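Local coordinates for protein putative NADH dehydrogenase/NAD(P)H nitroreductase (PDB 3M5K) that binds flavin mononucleotide and probably acts as a flavin-dependent oxidoreductase of the nitroreductase family, at residues A[9-14]-A[105-110]; A[51-56]-A[82-87]; A[114-119]-A[145-150]. All coordinates share one frame; numbering follows the deposited sequence. Where two conformers were deposited one is given.

From the N terminus, helix 7-14 opens interaction 1, which closes a long loop when residues 105-110 of helix 94-111 pack against residues 9-14. Interaction 2 is nested inside that loop: it joins strands 50-55 and 79-86 through residues 51-56 and 82-87. Interaction 3 follows in series, pairing residues 114-119 with 145-150 after interaction 1 has closed. The sheet runs in the order 50-55, 79-86, 141-150, 115-120, so interaction 2 builds one half and interaction 3 the other, and the halves meet where Val83 N probably bonds to Asn145 OD1. Leu106 of helix 94-111 packs on Ala116 and Ile147, linking interaction 1 to interaction 3; interactions 1 and 2 both reach the second subunit.

Interaction 1: residues A[9-14]-A[105-110]; sequences LETILN and LLLAAE
Glu110 CG stands anti to its backbone N (chi1 -176°), carrying the side chain out toward helix 7-14, and a bend at chi2 (76°) then swings the carboxylate over to the carbonyl end of Asn14. Thr11 meets it with CG2, likewise anti to the backbone N. They run alongside one another with opposite headings, Thr11 CG2 lying 3.9 Å from Glu110 CG. The same methyl sits 3.6 Å from Leu107 O, while Thr11 OG1, on the other branch, bonds to Gln7 O and to Thr8 OG1 of the second subunit.

One turn back along helix 94-111, Leu107 supplies the apolar half of the contact. Both methyls of its fork rest on Ile12: CD2 lies 3.7 Å from Ile12 CA, and CD1 lies 3.9 Å from Ile12 CG1. Ile12 leaves its backbone pointing away from helix 94-111, and the leucine tip meets it at the main chain and at CG1. The short helical segments cross steeply, at 103°, with axes 9.4 Å apart. Leu107 also packs on Leu107 of the second subunit, which puts this crossing at the dimer interface.

No hydrogen bond spans the two segments. Glu110 OE2 and Asn14 O come within 3.4 Å, but both are acceptors and do not bond to each other. Lys16 NZ, of the flavin pocket, serves both, with a salt bridge to Glu110 OE2 and a hydrogen bond to Asn14 O. An alanine in place of Glu110 would probably leave Lys16 without its carboxylate mate and open a gap beside Thr11 CG2. The chemistry is thus that of an apolar crossing with one polar corner held by a lysine ammonium group, whose positive charge is likely to offset the repulsion between carboxylate and carbonyl oxygens.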
ATOM      1  N   LEU A   9      -3.749  -1.070  14.540  0.50 24.98           N
ATOM      2  CA  LEU A   9      -5.058  -1.373  13.951  0.50 25.36           C
ATOM      3  C   LEU A   9      -6.029  -0.195  14.035  0.50 25.49           C
ATOM      4  O   LEU A   9      -6.764   0.068  13.093  0.50 23.99           O
ATOM      5  CB  LEU A   9      -5.674  -2.617  14.602  0.50 25.06           C
ATOM      6  CG  LEU A   9      -5.147  -3.968  14.132  0.50 26.46           C
ATOM      7  CD1 LEU A   9      -5.805  -5.067  14.958  0.50 23.53           C
ATOM      8  CD2 LEU A   9      -5.415  -4.185  12.653  0.50 25.44           C
ATOM      9  N   GLU A  10      -6.014   0.521  15.162  1.00 26.42           N
ATOM     10  CA  GLU A  10      -6.861   1.720  15.333  1.00 28.32           C
ATOM     11  C   GLU A  10      -6.509   2.819  14.298  1.00 23.94           C
ATOM     12  O   GLU A  10      -7.379   3.441  13.731  1.00 23.97           O
ATOM     13  CB  GLU A  10      -6.738   2.287  16.758  1.00 29.95           C
ATOM     14  CG  GLU A  10      -7.317   1.369  17.832  1.00 37.27           C
ATOM     15  CD  GLU A  10      -7.017   1.808  19.314  1.00 40.81           C
ATOM     16  OE1 GLU A  10      -6.093   2.644  19.584  1.00 48.24           O
ATOM     17  OE2 GLU A  10      -7.733   1.273  20.202  1.00 51.66           O
ATOM     18  N   THR A  11      -5.224   3.034  14.057  1.00 24.48           N
ATOM     19  CA  THR A  11      -4.799   4.007  13.055  1.00 24.80           C
ATOM     20  C   THR A  11      -5.282   3.571  11.692  1.00 23.68           C
ATOM     21  O   THR A  11      -5.824   4.385  10.947  1.00 22.78           O
ATOM     22  CB  THR A  11      -3.276   4.162  13.024  1.00 25.27           C
ATOM     23  OG1 THR A  11      -2.841   4.616  14.312  1.00 25.64           O
ATOM     24  CG2 THR A  11      -2.838   5.148  11.921  1.00 22.92           C
ATOM     25  N   ILE A  12      -5.045   2.298  11.357  1.00 22.01           N
ATOM     26  CA  ILE A  12      -5.514   1.741  10.092  1.00 22.54           C
ATOM     27  C   ILE A  12      -7.024   1.977   9.905  1.00 25.22           C
ATOM     28  O   ILE A  12      -7.482   2.422   8.842  1.00 22.93           O
ATOM     29  CB  ILE A  12      -5.153   0.228   9.944  1.00 22.53           C
ATOM     30  CG1 ILE A  12      -3.626   0.026   9.770  1.00 23.46           C
ATOM     31  CG2 ILE A  12      -5.963  -0.449   8.800  1.00 20.36           C
ATOM     32  CD1 ILE A  12      -3.137  -1.386   9.928  1.00 22.96           C
ATOM     33  N   LEU A  13      -7.810   1.700  10.933  1.00 25.19           N
ATOM     34  CA  LEU A  13      -9.266   1.813  10.799  1.00 26.54           C
ATOM     35  C   LEU A  13      -9.807   3.278  10.871  1.00 27.95           C
ATOM     36  O   LEU A  13     -10.888   3.573  10.363  1.00 29.44           O
ATOM     37  CB  LEU A  13      -9.947   0.856  11.811  1.00 26.76           C
ATOM     38  CG  LEU A  13      -9.676  -0.641  11.592  1.00 29.22           C
ATOM     39  CD1 LEU A  13     -10.146  -1.459  12.845  1.00 32.51           C
ATOM     40  CD2 LEU A  13     -10.270  -1.238  10.258  1.00 27.92           C
ATOM     41  N   ASN A  14      -9.026   4.191  11.433  1.00 27.80           N
ATOM     42  CA  ASN A  14      -9.407   5.600  11.520  1.00 30.34           C
ATOM     43  C   ASN A  14      -8.849   6.516  10.439  1.00 29.67           C
ATOM     44  O   ASN A  14      -9.270   7.662  10.333  1.00 25.86           O
ATOM     45  CB  ASN A  14      -9.034   6.142  12.892  1.00 34.81           C
ATOM     46  CG  ASN A  14      -9.921   5.558  13.974  1.00 38.50           C
ATOM     47  OD1 ASN A  14     -11.139   5.647  13.893  1.00 46.18           O
ATOM     48  ND2 ASN A  14      -9.321   4.927  14.953  1.00 45.04           N
ATOM     49  N   LEU A 105       2.870   5.961   4.295  1.00 18.42           N
ATOM     50  CA  LEU A 105       2.983   7.421   4.464  1.00 18.58           C
ATOM     51  C   LEU A 105       1.660   7.960   5.005  1.00 17.96           C
ATOM     52  O   LEU A 105       1.638   8.745   5.970  1.00 20.31           O
ATOM     53  CB  LEU A 105       3.400   8.099   3.161  1.00 19.03           C
ATOM     54  CG  LEU A 105       3.725   9.588   3.210  1.00 18.55           C
ATOM     55  CD1 LEU A 105       4.768   9.860   2.123  1.00 19.57           C
ATOM     56  CD2 LEU A 105       2.477  10.493   3.079  1.00 19.80           C
ATOM     57  N   LEU A 106       0.552   7.507   4.438  1.00 16.90           N
ATOM     58  CA  LEU A 106      -0.768   7.961   4.877  1.00 18.41           C
ATOM     59  C   LEU A 106      -1.055   7.556   6.326  1.00 20.77           C
ATOM     60  O   LEU A 106      -1.667   8.317   7.096  1.00 21.21           O
ATOM     61  CB  LEU A 106      -1.856   7.407   3.946  1.00 19.14           C
ATOM     62  CG  LEU A 106      -1.924   7.880   2.469  1.00 20.72           C
ATOM     63  CD1 LEU A 106      -3.105   7.181   1.788  1.00 20.75           C
ATOM     64  CD2 LEU A 106      -2.035   9.432   2.306  1.00 20.61           C
ATOM     65  N   LEU A 107      -0.636   6.337   6.706  1.00 20.68           N
ATOM     66  CA  LEU A 107      -0.828   5.866   8.075  1.00 20.02           C
ATOM     67  C   LEU A 107       0.050   6.643   9.037  1.00 19.35           C
ATOM     68  O   LEU A 107      -0.392   7.020  10.150  1.00 21.62           O
ATOM     69  CB  LEU A 107      -0.542   4.360   8.153  1.00 18.41           C
ATOM     70  CG  LEU A 107      -1.548   3.421   7.443  1.00 18.85           C
ATOM     71  CD1 LEU A 107      -1.051   1.957   7.481  1.00 18.66           C
ATOM     72  CD2 LEU A 107      -2.990   3.563   8.059  1.00 18.52           C
ATOM     73  N   ALA A 108       1.312   6.863   8.642  1.00 19.48           N
ATOM     74  CA  ALA A 108       2.227   7.703   9.415  1.00 20.43           C
ATOM     75  C   ALA A 108       1.603   9.074   9.688  1.00 20.05           C
ATOM     76  O   ALA A 108       1.618   9.550  10.825  1.00 23.33           O
ATOM     77  CB  ALA A 108       3.584   7.828   8.731  1.00 19.69           C
ATOM     78  N   ALA A 109       1.061   9.711   8.655  1.00 22.01           N
ATOM     79  CA  ALA A 109       0.385  11.001   8.799  1.00 20.99           C
ATOM     80  C   ALA A 109      -0.734  10.946   9.835  1.00 23.31           C
ATOM     81  O   ALA A 109      -0.742  11.728  10.791  1.00 24.22           O
ATOM     82  CB  ALA A 109      -0.150  11.505   7.430  1.00 18.90           C
ATOM     83  N   GLU A 110      -1.686  10.025   9.642  1.00 24.41           N
ATOM     84  CA  GLU A 110      -2.762   9.828  10.601  1.00 25.53           C
ATOM     85  C   GLU A 110      -2.227   9.653  12.024  1.00 24.49           C
ATOM     86  O   GLU A 110      -2.814  10.200  12.970  1.00 25.67           O
ATOM     87  CB  GLU A 110      -3.628   8.635  10.206  1.00 26.14           C
ATOM     88  CG  GLU A 110      -4.859   8.394  11.088  1.00 30.18           C
ATOM     89  CD  GLU A 110      -6.005   9.381  10.816  1.00 29.49           C
ATOM     90  OE1 GLU A 110      -6.153   9.926   9.689  1.00 31.75           O
ATOM     91  OE2 GLU A 110      -6.801   9.550  11.746  1.00 44.29           O
TER

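Interaction 2: residues A[51-56]-A[82-87]; sequences EFIIVT and VVCGDT
Phe52 and Val83, a non-hydrogen-bonded antiparallel pair, project together from one face of the sheet, flank to flank. Val83 CG2 comes to 4.0 Å from Phe52 CE2, approaching the ring obliquely. On this side Phe52 continues onto Ile35 and Met39 of helix 28-39, and Val83 onto Cys98 and Ser102 of helix 94-111, so the pair helps join the sheet to both helices.

Glu51, Ile53, Val82 and Cys84 occupy the other side. Ile53 and Val82 stand shoulder to shoulder, their CB atoms 4.1 Å apart. Ile53 is turned well off a staggered rotamer (chi1 -34°), with CG1 beside its backbone N and 4.0 Å from Cys84 SG, which makes a diagonal contact between neighbouring pairs. Further along, the CG2 methyls of Val55 and Val82 meet at 4.1 Å.

Beneath these side chains the backbones zip together through two hydrogen-bonded pairs. Ile53 and Val82 exchange nearly straight bonds, 170° at the hydrogen for Ile53 N to Val82 O. The Glu51 and Cys84 pair is more bent: Glu51 N, 3.0 Å from Cys84 O, sits above that carbonyl's plane, with 149° at the hydrogen. Strand 50-55 is outermost within its own chain, yet Phe52, Ile53 and Ile54 pair in parallel with a strand of the second subunit, which continues the sheet.

The polar end lies with Glu51 and Asp86. One water donates to both, 2.7 Å from Glu51 OE2 and 2.7 Å from Asp86 OD2. Glu51 OE1 is hydrogen-bonded to His168 NE2 of the second subunit, and Asp86 OD1 is taken by Ile88 N and Lys89 N. With 4.9 Å between Glu51 OE2 and Asp86 OD2, the like charges probably repel; the shared water, the histidine and the two backbone N-H groups are likely to ease the cost of burying them.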
ATOM      1  N   GLU A  51      11.051   7.069  -5.109  1.00 17.99           N
ATOM      2  CA  GLU A  51      11.677   8.408  -5.016  1.00 18.18           C
ATOM      3  C   GLU A  51      10.583   9.324  -4.487  1.00 19.93           C
ATOM      4  O   GLU A  51       9.444   9.258  -4.955  1.00 19.54           O
ATOM      5  CB  GLU A  51      12.148   8.908  -6.383  1.00 20.74           C
ATOM      6  CG  GLU A  51      13.182   8.035  -7.082  1.00 19.47           C
ATOM      7  CD  GLU A  51      14.579   8.128  -6.482  1.00 21.09           C
ATOM      8  OE1 GLU A  51      14.848   9.070  -5.699  1.00 22.35           O
ATOM      9  OE2 GLU A  51      15.398   7.240  -6.794  1.00 26.00           O
ATOM     10  N   PHE A  52      10.924  10.173  -3.517  1.00 18.43           N
ATOM     11  CA  PHE A  52       9.996  11.057  -2.873  1.00 18.47           C
ATOM     12  C   PHE A  52      10.348  12.519  -3.157  1.00 19.17           C
ATOM     13  O   PHE A  52      11.485  12.961  -2.892  1.00 18.02           O
ATOM     14  CB  PHE A  52      10.040  10.838  -1.362  1.00 18.58           C
ATOM     15  CG  PHE A  52       9.613   9.445  -0.960  1.00 17.81           C
ATOM     16  CD1 PHE A  52      10.538   8.409  -0.965  1.00 18.15           C
ATOM     17  CD2 PHE A  52       8.294   9.178  -0.638  1.00 19.45           C
ATOM     18  CE1 PHE A  52      10.156   7.104  -0.625  1.00 17.77           C
ATOM     19  CE2 PHE A  52       7.877   7.828  -0.290  1.00 20.84           C
ATOM     20  CZ  PHE A  52       8.819   6.826  -0.276  1.00 17.21           C
ATOM     21  N   ILE A  53       9.387  13.270  -3.693  1.00 19.47           N
ATOM     22  CA  ILE A  53       9.603  14.705  -3.925  1.00 19.36           C
ATOM     23  C   ILE A  53       8.795  15.510  -2.889  1.00 17.69           C
ATOM     24  O   ILE A  53       7.556  15.437  -2.844  1.00 17.35           O
ATOM     25  CB  ILE A  53       9.198  15.159  -5.357  1.00 19.33           C
ATOM     26  CG1 ILE A  53       9.464  14.093  -6.439  1.00 20.97           C
ATOM     27  CG2 ILE A  53       9.824  16.581  -5.692  1.00 17.57           C
ATOM     28  CD1 ILE A  53      10.896  13.653  -6.675  1.00 20.65           C
ATOM     29  N   ILE A  54       9.500  16.273  -2.054  1.00 19.32           N
ATOM     30  CA  ILE A  54       8.860  17.161  -1.094  1.00 21.77           C
ATOM     31  C   ILE A  54       8.688  18.531  -1.822  1.00 22.26           C
ATOM     32  O   ILE A  54       9.670  19.157  -2.226  1.00 21.40           O
ATOM     33  CB  ILE A  54       9.708  17.364   0.190  1.00 21.50           C
ATOM     34  CG1 ILE A  54      10.029  16.030   0.908  1.00 24.30           C
ATOM     35  CG2 ILE A  54       9.000  18.363   1.120  1.00 21.63           C
ATOM     36  CD1 ILE A  54      11.156  16.113   1.932  1.00 25.72           C
ATOM     37  N   VAL A  55       7.446  18.960  -1.998  1.00 21.63           N
ATOM     38  CA  VAL A  55       7.163  20.153  -2.794  1.00 20.91           C
ATOM     39  C   VAL A  55       6.618  21.206  -1.837  1.00 22.23           C
ATOM     40  O   VAL A  55       5.539  21.050  -1.266  1.00 19.16           O
ATOM     41  CB  VAL A  55       6.163  19.900  -3.946  1.00 22.16           C
ATOM     42  CG1 VAL A  55       6.021  21.193  -4.838  1.00 20.08           C
ATOM     43  CG2 VAL A  55       6.573  18.710  -4.800  1.00 17.71           C
ATOM     44  N   THR A  56       7.411  22.259  -1.655  1.00 21.69           N
ATOM     45  CA  THR A  56       6.997  23.431  -0.888  1.00 22.96           C
ATOM     46  C   THR A  56       6.899  24.710  -1.759  1.00 23.92           C
ATOM     47  O   THR A  56       6.350  25.682  -1.315  1.00 26.41           O
ATOM     48  CB  THR A  56       7.957  23.671   0.299  1.00 23.78           C
ATOM     49  OG1 THR A  56       9.315  23.726  -0.193  1.00 24.46           O
ATOM     50  CG2 THR A  56       7.798  22.566   1.397  1.00 23.48           C
ATOM     51  N   VAL A  82       5.231  13.893  -3.450  1.00 17.19           N
ATOM     52  CA  VAL A  82       4.992  13.136  -4.692  1.00 16.86           C
ATOM     53  C   VAL A  82       5.785  11.834  -4.656  1.00 18.84           C
ATOM     54  O   VAL A  82       7.024  11.858  -4.587  1.00 17.42           O
ATOM     55  CB  VAL A  82       5.361  13.993  -5.938  1.00 19.25           C
ATOM     56  CG1 VAL A  82       5.144  13.222  -7.256  1.00 15.01           C
ATOM     57  CG2 VAL A  82       4.500  15.326  -5.915  1.00 18.93           C
ATOM     58  N   VAL A  83       5.068  10.707  -4.615  1.00 17.59           N
ATOM     59  CA  VAL A  83       5.707   9.408  -4.634  1.00 16.00           C
ATOM     60  C   VAL A  83       5.875   8.970  -6.082  1.00 14.96           C
ATOM     61  O   VAL A  83       4.907   8.927  -6.826  1.00 15.86           O
ATOM     62  CB  VAL A  83       4.926   8.342  -3.791  1.00 18.13           C
ATOM     63  CG1 VAL A  83       5.709   6.987  -3.800  1.00 18.32           C
ATOM     64  CG2 VAL A  83       4.632   8.885  -2.355  1.00 16.63           C
ATOM     65  N   CYS A  84       7.119   8.632  -6.449  1.00 15.38           N
ATOM     66  CA  CYS A  84       7.493   8.230  -7.793  1.00 17.01           C
ATOM     67  C   CYS A  84       8.139   6.846  -7.808  1.00 16.38           C
ATOM     68  O   CYS A  84       8.707   6.414  -6.801  1.00 18.07           O
ATOM     69  CB  CYS A  84       8.494   9.222  -8.389  1.00 17.64           C
ATOM     70  SG  CYS A  84       7.943  10.951  -8.430  1.00 18.57           S
ATOM     71  N   GLY A  85       8.067   6.176  -8.955  1.00 17.13           N
ATOM     72  CA  GLY A  85       8.774   4.934  -9.134  1.00 16.79           C
ATOM     73  C   GLY A  85       9.794   5.028 -10.231  1.00 19.07           C
ATOM     74  O   GLY A  85       9.626   5.768 -11.229  1.00 18.38           O
ATOM     75  N   ASP A  86      10.920   4.370  -9.994  1.00 18.06           N
ATOM     76  CA  ASP A  86      11.955   4.276 -10.998  1.00 19.40           C
ATOM     77  C   ASP A  86      11.692   3.029 -11.856  1.00 18.10           C
ATOM     78  O   ASP A  86      11.866   1.877 -11.422  1.00 20.80           O
ATOM     79  CB  ASP A  86      13.348   4.264 -10.338  1.00 20.16           C
ATOM     80  CG  ASP A  86      14.490   4.244 -11.352  1.00 24.77           C
ATOM     81  OD1 ASP A  86      14.319   3.683 -12.437  1.00 23.98           O
ATOM     82  OD2 ASP A  86      15.579   4.764 -11.032  1.00 23.85           O
ATOM     83  N   THR A  87      11.324   3.264 -13.102  1.00 17.47           N
ATOM     84  CA  THR A  87      10.851   2.195 -13.998  1.00 18.47           C
ATOM     85  C   THR A  87      12.021   1.399 -14.580  1.00 20.77           C
ATOM     86  O   THR A  87      11.808   0.323 -15.132  1.00 27.44           O
ATOM     87  CB  THR A  87       9.986   2.754 -15.141  1.00 16.66           C
ATOM     88  OG1 THR A  87      10.784   3.661 -15.906  1.00 19.81           O
ATOM     89  CG2 THR A  87       8.749   3.501 -14.569  1.00 18.88           C
TER
HETATM   90  O   HOH W   1      16.510   6.364  -9.135  1.00 32.71           O

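Interaction 3: residues A[114-119]-A[145-150]; sequences LGAVWT and NVIPVG. With FMN (flavin mononucleotide), chain C.
Thr119 grips Val146 O with two donors that reach it from opposite faces of the carbonyl plane: OG1 at 2.7 Å and N at 3.0 Å. The hydroxyl can do this because it sits between its own backbone N and carbonyl carbon (chi1 75°). Val146 N answers to Thr119 O, closing one end of the ladder. At the other end Gly115 and Gly150 bond in both directions, with Gly115 N 2.7 Å from Gly150 O. Between them the link is slacker: Val117 N makes only a weak bond to Pro148 O, and proline has no N-H to return one.

Packing fills in around this frame. Ala116 CB touches Ile147 CG2, while Val117 CG1 touches Pro148 CD. Asn145 ND2 stands 3.5 Å above the centre of the Trp118 ring, its amide turned 81° to the ring, and bonds on to Ser102 OG. On the opposite ring face lies the flavin methyl C8M, 3.9 Å above the plane. Val117 CG2 approaches FMN N1, and Thr119 CG2 approaches FMN N3. Strand 115-120, outermost of the four within this chain, thus lines the flavin site, as expected of the nitroreductase family.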
ATOM      1  N   LEU A 114      -1.730  14.386  11.508  1.00 25.19           N
ATOM      2  CA  LEU A 114      -1.799  15.072  10.246  1.00 27.12           C
ATOM      3  C   LEU A 114      -2.937  14.536   9.381  1.00 27.51           C
ATOM      4  O   LEU A 114      -3.496  13.459   9.631  1.00 28.71           O
ATOM      5  CB  LEU A 114      -0.464  14.954   9.504  1.00 25.93           C
ATOM      6  CG  LEU A 114       0.790  15.528  10.180  1.00 25.88           C
ATOM      7  CD1 LEU A 114       2.018  15.147   9.388  1.00 25.34           C
ATOM      8  CD2 LEU A 114       0.682  17.049  10.328  1.00 28.09           C
ATOM      9  N   GLY A 115      -3.281  15.325   8.371  1.00 26.59           N
ATOM     10  CA  GLY A 115      -4.225  14.936   7.351  1.00 26.30           C
ATOM     11  C   GLY A 115      -3.468  14.853   6.036  1.00 23.86           C
ATOM     12  O   GLY A 115      -2.525  15.602   5.812  1.00 23.88           O
ATOM     13  N   ALA A 116      -3.902  13.907   5.201  1.00 23.36           N
ATOM     14  CA  ALA A 116      -3.344  13.665   3.885  1.00 21.53           C
ATOM     15  C   ALA A 116      -4.373  12.983   2.991  1.00 21.02           C
ATOM     16  O   ALA A 116      -5.387  12.381   3.473  1.00 19.44           O
ATOM     17  CB  ALA A 116      -2.016  12.791   4.012  1.00 20.45           C
ATOM     18  N   VAL A 117      -4.127  13.073   1.687  1.00 20.18           N
ATOM     19  CA  VAL A 117      -4.963  12.433   0.692  1.00 20.59           C
ATOM     20  C   VAL A 117      -4.106  12.003  -0.477  1.00 18.40           C
ATOM     21  O   VAL A 117      -3.234  12.744  -0.941  1.00 18.42           O
ATOM     22  CB  VAL A 117      -6.127  13.339   0.173  1.00 20.00           C
ATOM     23  CG1 VAL A 117      -5.574  14.668  -0.432  1.00 20.56           C
ATOM     24  CG2 VAL A 117      -7.046  12.539  -0.827  1.00 19.76           C
ATOM     25  N   TRP A 118      -4.329  10.771  -0.916  1.00 18.75           N
ATOM     26  CA  TRP A 118      -3.688  10.225  -2.112  1.00 16.92           C
ATOM     27  C   TRP A 118      -4.445  10.757  -3.342  1.00 18.71           C
ATOM     28  O   TRP A 118      -5.624  10.446  -3.515  1.00 19.14           O
ATOM     29  CB  TRP A 118      -3.771   8.710  -2.030  1.00 20.25           C
ATOM     30  CG  TRP A 118      -3.256   7.905  -3.185  1.00 19.16           C
ATOM     31  CD1 TRP A 118      -3.296   8.210  -4.535  1.00 19.79           C
ATOM     32  CD2 TRP A 118      -2.718   6.587  -3.087  1.00 19.82           C
ATOM     33  NE1 TRP A 118      -2.773   7.171  -5.257  1.00 22.01           N
ATOM     34  CE2 TRP A 118      -2.411   6.162  -4.390  1.00 20.84           C
ATOM     35  CE3 TRP A 118      -2.464   5.725  -2.004  1.00 24.31           C
ATOM     36  CZ2 TRP A 118      -1.847   4.894  -4.653  1.00 20.56           C
ATOM     37  CZ3 TRP A 118      -1.908   4.453  -2.273  1.00 21.98           C
ATOM     38  CH2 TRP A 118      -1.622   4.069  -3.581  1.00 19.10           C
ATOM     39  N   THR A 119      -3.786  11.570  -4.161  1.00 17.41           N
ATOM     40  CA  THR A 119      -4.377  12.027  -5.432  1.00 19.44           C
ATOM     41  C   THR A 119      -3.614  11.386  -6.573  1.00 18.65           C
ATOM     42  O   THR A 119      -2.383  11.438  -6.622  1.00 20.28           O
ATOM     43  CB  THR A 119      -4.488  13.575  -5.576  1.00 18.50           C
ATOM     44  OG1 THR A 119      -3.213  14.174  -5.850  1.00 21.40           O
ATOM     45  CG2 THR A 119      -5.121  14.188  -4.271  1.00 17.80           C
ATOM     46  N   ASN A 145       1.537   9.528  -7.590  1.00 16.36           N
ATOM     47  CA  ASN A 145       0.519  10.344  -6.901  1.00 17.76           C
ATOM     48  C   ASN A 145       1.074  11.681  -6.442  1.00 16.88           C
ATOM     49  O   ASN A 145       2.271  11.891  -6.458  1.00 17.73           O
ATOM     50  CB  ASN A 145      -0.103   9.557  -5.723  1.00 17.29           C
ATOM     51  CG  ASN A 145       0.932   9.012  -4.747  1.00 19.01           C
ATOM     52  OD1 ASN A 145       1.981   9.623  -4.519  1.00 17.78           O
ATOM     53  ND2 ASN A 145       0.655   7.830  -4.184  1.00 17.95           N
ATOM     54  N   VAL A 146       0.176  12.588  -6.051  1.00 18.57           N
ATOM     55  CA  VAL A 146       0.534  13.732  -5.239  1.00 19.13           C
ATOM     56  C   VAL A 146      -0.214  13.613  -3.932  1.00 18.73           C
ATOM     57  O   VAL A 146      -1.440  13.409  -3.909  1.00 19.98           O
ATOM     58  CB  VAL A 146       0.207  15.119  -5.936  1.00 20.05           C
ATOM     59  CG1 VAL A 146       0.712  16.288  -5.030  1.00 16.06           C
ATOM     60  CG2 VAL A 146       0.779  15.166  -7.380  1.00 18.63           C
ATOM     61  N   ILE A 147       0.504  13.754  -2.835  1.00 18.11           N
ATOM     62  CA  ILE A 147      -0.096  13.616  -1.498  1.00 16.72           C
ATOM     63  C   ILE A 147       0.062  14.950  -0.747  1.00 17.34           C
ATOM     64  O   ILE A 147       1.088  15.207  -0.139  1.00 17.66           O
ATOM     65  CB  ILE A 147       0.537  12.440  -0.654  1.00 18.79           C
ATOM     66  CG1 ILE A 147       0.483  11.109  -1.460  1.00 17.32           C
ATOM     67  CG2 ILE A 147      -0.149  12.317   0.710  1.00 17.66           C
ATOM     68  CD1 ILE A 147       1.098   9.902  -0.764  1.00 15.77           C
ATOM     69  N   PRO A 148      -0.978  15.794  -0.814  1.00 20.57           N
ATOM     70  CA  PRO A 148      -0.952  16.972   0.044  1.00 21.58           C
ATOM     71  C   PRO A 148      -1.016  16.526   1.499  1.00 19.68           C
ATOM     72  O   PRO A 148      -1.664  15.520   1.826  1.00 21.54           O
ATOM     73  CB  PRO A 148      -2.201  17.756  -0.347  1.00 22.30           C
ATOM     74  CG  PRO A 148      -2.782  17.074  -1.547  1.00 25.38           C
ATOM     75  CD  PRO A 148      -2.196  15.697  -1.628  1.00 20.23           C
ATOM     76  N   VAL A 149      -0.328  17.255   2.351  0.50 21.32           N
ATOM     77  CA  VAL A 149      -0.380  17.006   3.777  0.50 22.16           C
ATOM     78  C   VAL A 149      -0.606  18.338   4.487  0.50 24.47           C
ATOM     79  O   VAL A 149      -0.340  19.418   3.942  0.50 23.15           O
ATOM     80  CB  VAL A 149       0.893  16.312   4.331  0.50 22.87           C
ATOM     81  CG1 VAL A 149       0.999  14.871   3.840  0.50 21.65           C
ATOM     82  CG2 VAL A 149       2.144  17.091   3.955  0.50 23.85           C
ATOM     83  N   GLY A 150      -1.158  18.234   5.683  1.00 25.14           N
ATOM     84  CA  GLY A 150      -1.361  19.383   6.568  1.00 26.16           C
ATOM     85  C   GLY A 150      -2.079  18.992   7.851  1.00 28.12           C
ATOM     86  O   GLY A 150      -2.533  17.861   8.005  1.00 28.00           O
TER
HETATM   87  N1  FMN C 301      -8.781  11.644  -3.908  1.00 25.41           N
HETATM   88  C2  FMN C 301      -8.818  12.872  -4.555  1.00 30.87           C
HETATM   89  O2  FMN C 301      -9.310  13.870  -4.015  1.00 28.20           O
HETATM   90  N3  FMN C 301      -8.292  12.998  -5.821  1.00 26.46           N
HETATM   91  C4  FMN C 301      -7.751  11.940  -6.517  1.00 25.53           C
HETATM   92  O4  FMN C 301      -7.302  12.152  -7.633  1.00 20.82           O
HETATM   93  C4A FMN C 301      -7.716  10.681  -5.892  1.00 25.23           C
HETATM   94  N5  FMN C 301      -7.208   9.558  -6.556  1.00 25.47           N
HETATM   95  C5A FMN C 301      -7.008   8.394  -5.822  1.00 22.51           C
HETATM   96  C6  FMN C 301      -6.317   7.347  -6.427  1.00 22.33           C
HETATM   97  C7  FMN C 301      -6.029   6.163  -5.742  1.00 24.39           C
HETATM   98  C7M FMN C 301      -5.240   5.119  -6.547  1.00 23.99           C
HETATM   99  C8  FMN C 301      -6.447   6.018  -4.373  1.00 24.24           C
HETATM  100  C8M FMN C 301      -6.187   4.792  -3.517  1.00 19.34           C
HETATM  101  C9  FMN C 301      -7.144   7.056  -3.780  1.00 19.74           C
HETATM  102  C9A FMN C 301      -7.443   8.274  -4.488  1.00 23.02           C
HETATM  103  N10 FMN C 301      -8.181   9.344  -3.906  1.00 24.86           N
HETATM  104  C10 FMN C 301      -8.237  10.558  -4.573  1.00 23.77           C
HETATM  105  C1' FMN C 301      -8.776   9.286  -2.522  1.00 25.22           C
HETATM  106  C2' FMN C 301     -10.086   8.486  -2.573  1.00 29.21           C
HETATM  107  O2' FMN C 301     -11.155   9.298  -3.044  1.00 26.94           O
HETATM  108  C3' FMN C 301     -10.433   7.918  -1.186  1.00 26.50           C
HETATM  109  O3' FMN C 301      -9.422   7.038  -0.720  1.00 26.03           O
HETATM  110  C4' FMN C 301     -11.807   7.258  -1.143  1.00 28.00           C
HETATM  111  O4' FMN C 301     -12.855   8.208  -1.392  1.00 25.99           O
HETATM  112  C5' FMN C 301     -12.013   6.564   0.203  1.00 26.40           C
HETATM  113  O5' FMN C 301     -12.007   7.506   1.263  1.00 22.89           O
HETATM  114  P   FMN C 301     -10.974   7.447   2.499  1.00 25.19           P
HETATM  115  O1P FMN C 301     -11.196   6.114   3.201  1.00 24.32           O
HETATM  116  O2P FMN C 301      -9.532   7.632   2.017  1.00 24.44           O
HETATM  117  O3P FMN C 301     -11.312   8.614   3.384  1.00 27.17           O